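Long-range contact in exotoxin 5 (PDB 3R2I), which is a superantigen-like exotoxin of Staphylococcus aureus whose function is not established, built from an OB-fold domain and a beta-grasp domain: residues I133-R145 and F174-D186. Numbering follows the deposited sequence.
Sequences IYSVGGITKKNVR and FIQKEEVSLKELD
Two groups grip Asn-143 OD1: Glu-178 N donates to it almost straight (2.8 Å), from above the amide's carbonyl plane, and water 2 donates as well. The other half of the amide works in its own plane, ND2 giving a hydrogen bond to Gln-176 O at 3.2 Å, which settles which end is oxygen and which nitrogen. Glu-178 also accepts from the other segment. Its chain leaves the backbone with CG opposite N (chi1 -169°) and stays extended, bringing OE2 to the less well ordered Val-144 N at 3.2 Å, on the syn side but somewhat out of the carboxylate plane.

Strands 139-141 and 179-181 run antiparallel, yet side chains and water join them in place of a backbone ladder. Glu-179 OE1 accepts from Lys-141 N at 3.0 Å from above the carboxylate plane, and Glu-179 CG lies against Thr-140 CB and CG2, while water 2 links Glu-179 N to Lys-141 O. Farther along, Lys-183 reaches over Gly-138 (CD to CA 3.7 Å), and a bend at chi4 lets NZ donate to Val-136 O (3.0 Å) and to water 1, which also accepts from Val-136 N.

This interface joins OB-fold and beta-grasp domains, the architecture also found in staphylococcal superantigens; its side-chain-to-backbone bonds are consistent with a defined relative placement of the two.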
loop_
_atom_site.group_PDB
_atom_site.type_symbol
_atom_site.label_atom_id
_atom_site.label_comp_id
_atom_site.label_asym_id
_atom_site.label_seq_id
_atom_site.Cartn_x
_atom_site.Cartn_y
_atom_site.Cartn_z
ATOM N N ILE A 133 -2.718 7.408 -14.480
ATOM C CA ILE A 133 -2.215 6.499 -13.489
ATOM C C ILE A 133 -3.190 5.317 -13.338
ATOM O O ILE A 133 -4.311 5.473 -12.881
ATOM C CB ILE A 133 -2.026 7.286 -12.204
ATOM C CG1 ILE A 133 -1.065 8.428 -12.522
ATOM C CG2 ILE A 133 -1.527 6.415 -11.068
ATOM C CD1 ILE A 133 -0.929 9.440 -11.506
ATOM N N TYR A 134 -2.750 4.146 -13.800
ATOM C CA TYR A 134 -3.518 2.921 -13.720
ATOM C C TYR A 134 -3.072 2.223 -12.448
ATOM O O TYR A 134 -1.920 1.804 -12.380
ATOM C CB TYR A 134 -3.193 2.040 -14.940
ATOM C CG TYR A 134 -3.690 2.568 -16.262
ATOM C CD1 TYR A 134 -4.110 1.703 -17.265
ATOM C CD2 TYR A 134 -3.802 3.934 -16.505
ATOM C CE1 TYR A 134 -4.546 2.188 -18.495
ATOM C CE2 TYR A 134 -4.266 4.409 -17.718
ATOM C CZ TYR A 134 -4.617 3.533 -18.710
ATOM O OH TYR A 134 -5.061 4.026 -19.922
ATOM N N SER A 135 -3.952 2.135 -11.435
ATOM C CA SER A 135 -3.595 1.494 -10.152
ATOM C C SER A 135 -4.645 0.447 -9.782
ATOM O O SER A 135 -5.739 0.460 -10.356
ATOM C CB SER A 135 -3.410 2.535 -9.031
ATOM O OG SER A 135 -3.041 1.930 -7.779
ATOM N N VAL A 136 -4.266 -0.485 -8.894
ATOM C CA VAL A 136 -5.144 -1.533 -8.413
ATOM C C VAL A 136 -5.505 -1.337 -6.932
ATOM O O VAL A 136 -4.624 -1.170 -6.084
ATOM C CB VAL A 136 -4.509 -2.939 -8.590
ATOM C CG1 VAL A 136 -5.452 -4.020 -8.077
ATOM C CG2 VAL A 136 -4.154 -3.224 -10.036
ATOM N N GLY A 137 -6.794 -1.303 -6.620
ATOM C CA GLY A 137 -7.252 -1.193 -5.228
ATOM C C GLY A 137 -6.954 0.090 -4.493
ATOM O O GLY A 137 -7.038 1.179 -5.065
ATOM N N GLY A 138 -6.613 -0.032 -3.215
ATOM C CA GLY A 138 -6.271 1.127 -2.421
ATOM C C GLY A 138 -7.413 2.060 -2.058
ATOM O O GLY A 138 -7.171 3.206 -1.665
ATOM N N ILE A 139 -8.641 1.548 -2.102
ATOM C CA ILE A 139 -9.852 2.336 -1.857
ATOM C C ILE A 139 -10.304 2.220 -0.431
ATOM O O ILE A 139 -10.515 1.135 0.053
ATOM C CB ILE A 139 -10.964 1.849 -2.782
ATOM C CG1 ILE A 139 -10.487 1.887 -4.248
ATOM C CG2 ILE A 139 -12.250 2.682 -2.642
ATOM C CD1 ILE A 139 -11.276 0.907 -5.136
ATOM N N THR A 140 -10.415 3.352 0.254
ATOM C CA THR A 140 -10.860 3.390 1.655
ATOM C C THR A 140 -11.920 4.447 1.814
ATOM O O THR A 140 -12.113 5.247 0.929
ATOM C CB THR A 140 -9.691 3.774 2.602
ATOM O OG1 THR A 140 -9.085 4.984 2.137
ATOM C CG2 THR A 140 -8.610 2.654 2.649
ATOM N N LYS A 141 -12.628 4.422 2.927
ATOM C CA LYS A 141 -13.599 5.438 3.241
ATOM C C LYS A 141 -12.869 6.596 3.904
ATOM O O LYS A 141 -12.039 6.392 4.788
ATOM C CB LYS A 141 -14.671 4.894 4.172
ATOM C CG LYS A 141 -15.567 3.866 3.514
ATOM C CD LYS A 141 -16.755 3.439 4.433
ATOM C CE LYS A 141 -17.603 2.377 3.745
ATOM N NZ LYS A 141 -18.732 1.895 4.586
ATOM N N LYS A 142 -13.161 7.818 3.475
ATOM C CA LYS A 142 -12.481 8.987 4.043
ATOM C C LYS A 142 -12.751 9.138 5.537
ATOM O O LYS A 142 -13.736 8.591 6.057
ATOM C CB LYS A 142 -12.923 10.278 3.344
ATOM C CG LYS A 142 -14.332 10.769 3.762
ATOM C CD LYS A 142 -14.715 12.015 2.983
ATOM C CE LYS A 142 -16.041 12.593 3.458
ATOM N NZ LYS A 142 -16.470 13.758 2.609
ATOM N N ASN A 143 -11.915 9.920 6.216
ATOM C CA ASN A 143 -12.114 10.156 7.653
ATOM C C ASN A 143 -13.425 10.847 7.898
ATOM O O ASN A 143 -13.774 11.769 7.159
ATOM C CB ASN A 143 -11.032 11.069 8.244
ATOM C CG ASN A 143 -9.664 10.441 8.240
ATOM O OD1 ASN A 143 -9.497 9.298 7.831
ATOM N ND2 ASN A 143 -8.660 11.204 8.680
ATOM N N VAL A 144 -14.125 10.421 8.947
ATOM C CA VAL A 144 -15.394 11.045 9.333
ATOM C C VAL A 144 -15.061 12.355 10.070
ATOM O O VAL A 144 -13.990 12.471 10.680
ATOM C CB VAL A 144 -16.219 10.123 10.245
ATOM C CG1 VAL A 144 -16.437 8.769 9.556
ATOM C CG2 VAL A 144 -15.521 9.936 11.615
ATOM N N ARG A 145 -15.966 13.329 10.040
ATOM C CA ARG A 145 -15.699 14.628 10.688
ATOM C C ARG A 145 -15.281 14.527 12.154
ATOM O O ARG A 145 -15.801 13.692 12.899
ATOM C CB ARG A 145 -16.884 15.598 10.557
ATOM C CG ARG A 145 -17.200 15.958 9.121
ATOM C CD ARG A 145 -17.945 17.303 8.986
ATOM N NE ARG A 145 -18.198 17.643 7.572
ATOM C CZ ARG A 145 -17.271 18.079 6.703
ATOM N NH1 ARG A 145 -15.991 18.205 7.063
ATOM N NH2 ARG A 145 -17.614 18.360 5.442
ATOM N N PHE A 174 3.738 7.711 10.763
ATOM C CA PHE A 174 2.441 8.316 11.050
ATOM C C PHE A 174 1.416 7.863 10.014
ATOM O O PHE A 174 1.741 7.742 8.847
ATOM C CB PHE A 174 2.532 9.838 11.000
ATOM C CG PHE A 174 3.361 10.451 12.115
ATOM C CD1 PHE A 174 2.849 10.542 13.397
ATOM C CD2 PHE A 174 4.625 10.974 11.867
ATOM C CE1 PHE A 174 3.585 11.105 14.429
ATOM C CE2 PHE A 174 5.352 11.563 12.881
ATOM C CZ PHE A 174 4.822 11.633 14.173
ATOM N N ILE A 175 0.191 7.586 10.434
ATOM C CA ILE A 175 -0.844 7.200 9.484
ATOM C C ILE A 175 -1.928 8.228 9.717
ATOM O O ILE A 175 -2.438 8.323 10.821
ATOM C CB ILE A 175 -1.425 5.812 9.757
ATOM C CG1 ILE A 175 -0.299 4.789 9.871
ATOM C CG2 ILE A 175 -2.474 5.486 8.655
ATOM C CD1 ILE A 175 -0.763 3.405 10.285
ATOM N N GLN A 176 -2.269 9.001 8.693
ATOM C CA GLN A 176 -3.268 10.075 8.855
ATOM C C GLN A 176 -4.691 9.721 8.468
ATOM O O GLN A 176 -5.576 10.556 8.490
ATOM C CB GLN A 176 -2.801 11.316 8.107
ATOM C CG GLN A 176 -1.387 11.701 8.581
ATOM C CD GLN A 176 -0.918 13.049 8.097
ATOM O OE1 GLN A 176 -1.566 14.100 8.340
ATOM N NE2 GLN A 176 0.258 13.045 7.466
ATOM N N LYS A 177 -4.921 8.476 8.154
ATOM C CA LYS A 177 -6.229 8.023 7.763
ATOM C C LYS A 177 -6.742 7.104 8.808
ATOM O O LYS A 177 -6.031 6.278 9.317
ATOM C CB LYS A 177 -6.158 7.279 6.424
ATOM C CG LYS A 177 -6.166 8.203 5.199
ATOM C CD LYS A 177 -5.514 7.550 3.939
ATOM C CE LYS A 177 -3.967 7.939 3.791
ATOM N NZ LYS A 177 -3.023 7.846 5.022
ATOM N N GLU A 178 -8.012 7.273 9.096
ATOM C CA GLU A 178 -8.729 6.457 10.041
ATOM C C GLU A 178 -8.824 5.006 9.500
ATOM O O GLU A 178 -8.645 4.042 10.213
ATOM C CB GLU A 178 -10.071 7.124 10.171
ATOM C CG GLU A 178 -10.941 6.671 11.254
ATOM C CD GLU A 178 -12.066 7.661 11.456
ATOM O OE1 GLU A 178 -12.067 8.275 12.549
ATOM O OE2 GLU A 178 -12.840 7.912 10.490
ATOM N N GLU A 179 -9.072 4.877 8.210
ATOM C CA GLU A 179 -9.129 3.578 7.552
ATOM C C GLU A 179 -8.022 3.574 6.514
ATOM O O GLU A 179 -7.999 4.448 5.630
ATOM C CB GLU A 179 -10.482 3.361 6.893
ATOM C CG GLU A 179 -10.492 2.154 5.960
ATOM C CD GLU A 179 -11.888 1.715 5.596
ATOM O OE1 GLU A 179 -12.263 1.863 4.423
ATOM O OE2 GLU A 179 -12.625 1.282 6.511
ATOM N N VAL A 180 -7.115 2.596 6.603
ATOM C CA VAL A 180 -5.955 2.531 5.683
ATOM C C VAL A 180 -5.928 1.182 5.011
ATOM O O VAL A 180 -6.378 0.182 5.594
ATOM C CB VAL A 180 -4.604 2.763 6.441
ATOM C CG1 VAL A 180 -4.411 1.678 7.499
ATOM C CG2 VAL A 180 -3.380 2.803 5.488
ATOM N N SER A 181 -5.380 1.154 3.786
ATOM C CA SER A 181 -5.300 -0.086 3.024
ATOM C C SER A 181 -3.981 -0.752 3.288
ATOM O O SER A 181 -2.960 -0.089 3.533
ATOM C CB SER A 181 -5.419 0.148 1.515
ATOM O OG SER A 181 -4.378 0.965 1.036
ATOM N N LEU A 182 -4.007 -2.075 3.236
ATOM C CA LEU A 182 -2.792 -2.841 3.378
ATOM C C LEU A 182 -1.813 -2.414 2.241
ATOM O O LEU A 182 -0.607 -2.356 2.438
ATOM C CB LEU A 182 -3.135 -4.328 3.294
ATOM C CG LEU A 182 -1.975 -5.309 3.401
ATOM C CD1 LEU A 182 -1.260 -5.206 4.777
ATOM C CD2 LEU A 182 -2.520 -6.683 3.197
ATOM N N LYS A 183 -2.366 -2.092 1.072
ATOM C CA LYS A 183 -1.609 -1.654 -0.076
ATOM C C LYS A 183 -0.747 -0.503 0.335
ATOM O O LYS A 183 0.403 -0.429 -0.028
ATOM C CB LYS A 183 -2.558 -1.123 -1.188
ATOM C CG LYS A 183 -1.885 -0.661 -2.512
ATOM C CD LYS A 183 -2.886 0.029 -3.389
ATOM C CE LYS A 183 -2.347 0.532 -4.701
ATOM N NZ LYS A 183 -1.777 -0.561 -5.582
ATOM N N GLU A 184 -1.327 0.435 1.070
ATOM C CA GLU A 184 -0.569 1.638 1.455
ATOM C C GLU A 184 0.547 1.342 2.416
ATOM O O GLU A 184 1.648 1.869 2.300
ATOM C CB GLU A 184 -1.517 2.699 2.018
ATOM C CG GLU A 184 -0.812 3.922 2.636
ATOM C CD GLU A 184 -1.748 5.107 2.834
ATOM O OE1 GLU A 184 -2.913 5.076 2.333
ATOM O OE2 GLU A 184 -1.286 6.088 3.468
ATOM N N LEU A 185 0.253 0.522 3.413
ATOM C CA LEU A 185 1.258 0.173 4.411
ATOM C C LEU A 185 2.418 -0.559 3.747
ATOM O O LEU A 185 3.586 -0.229 3.952
ATOM C CB LEU A 185 0.641 -0.672 5.496
ATOM C CG LEU A 185 -0.471 0.041 6.223
ATOM C CD1 LEU A 185 -1.065 -0.877 7.275
ATOM C CD2 LEU A 185 0.002 1.380 6.835
ATOM N N ASP A 186 2.084 -1.544 2.938
ATOM C CA ASP A 186 3.077 -2.308 2.205
ATOM C C ASP A 186 3.965 -1.393 1.353
ATOM O O ASP A 186 5.192 -1.497 1.348
ATOM C CB ASP A 186 2.348 -3.290 1.298
ATOM C CG ASP A 186 3.283 -4.046 0.325
ATOM O OD1 ASP A 186 3.121 -3.825 -0.911
ATOM O OD2 ASP A 186 4.129 -4.858 0.779
HETATM O O HOH W 1 -1.352 -0.249 -8.319
HETATM O O HOH W 2 -10.153 7.029 6.617
HETATM O O HOH W 3 -11.240 11.562 11.793
#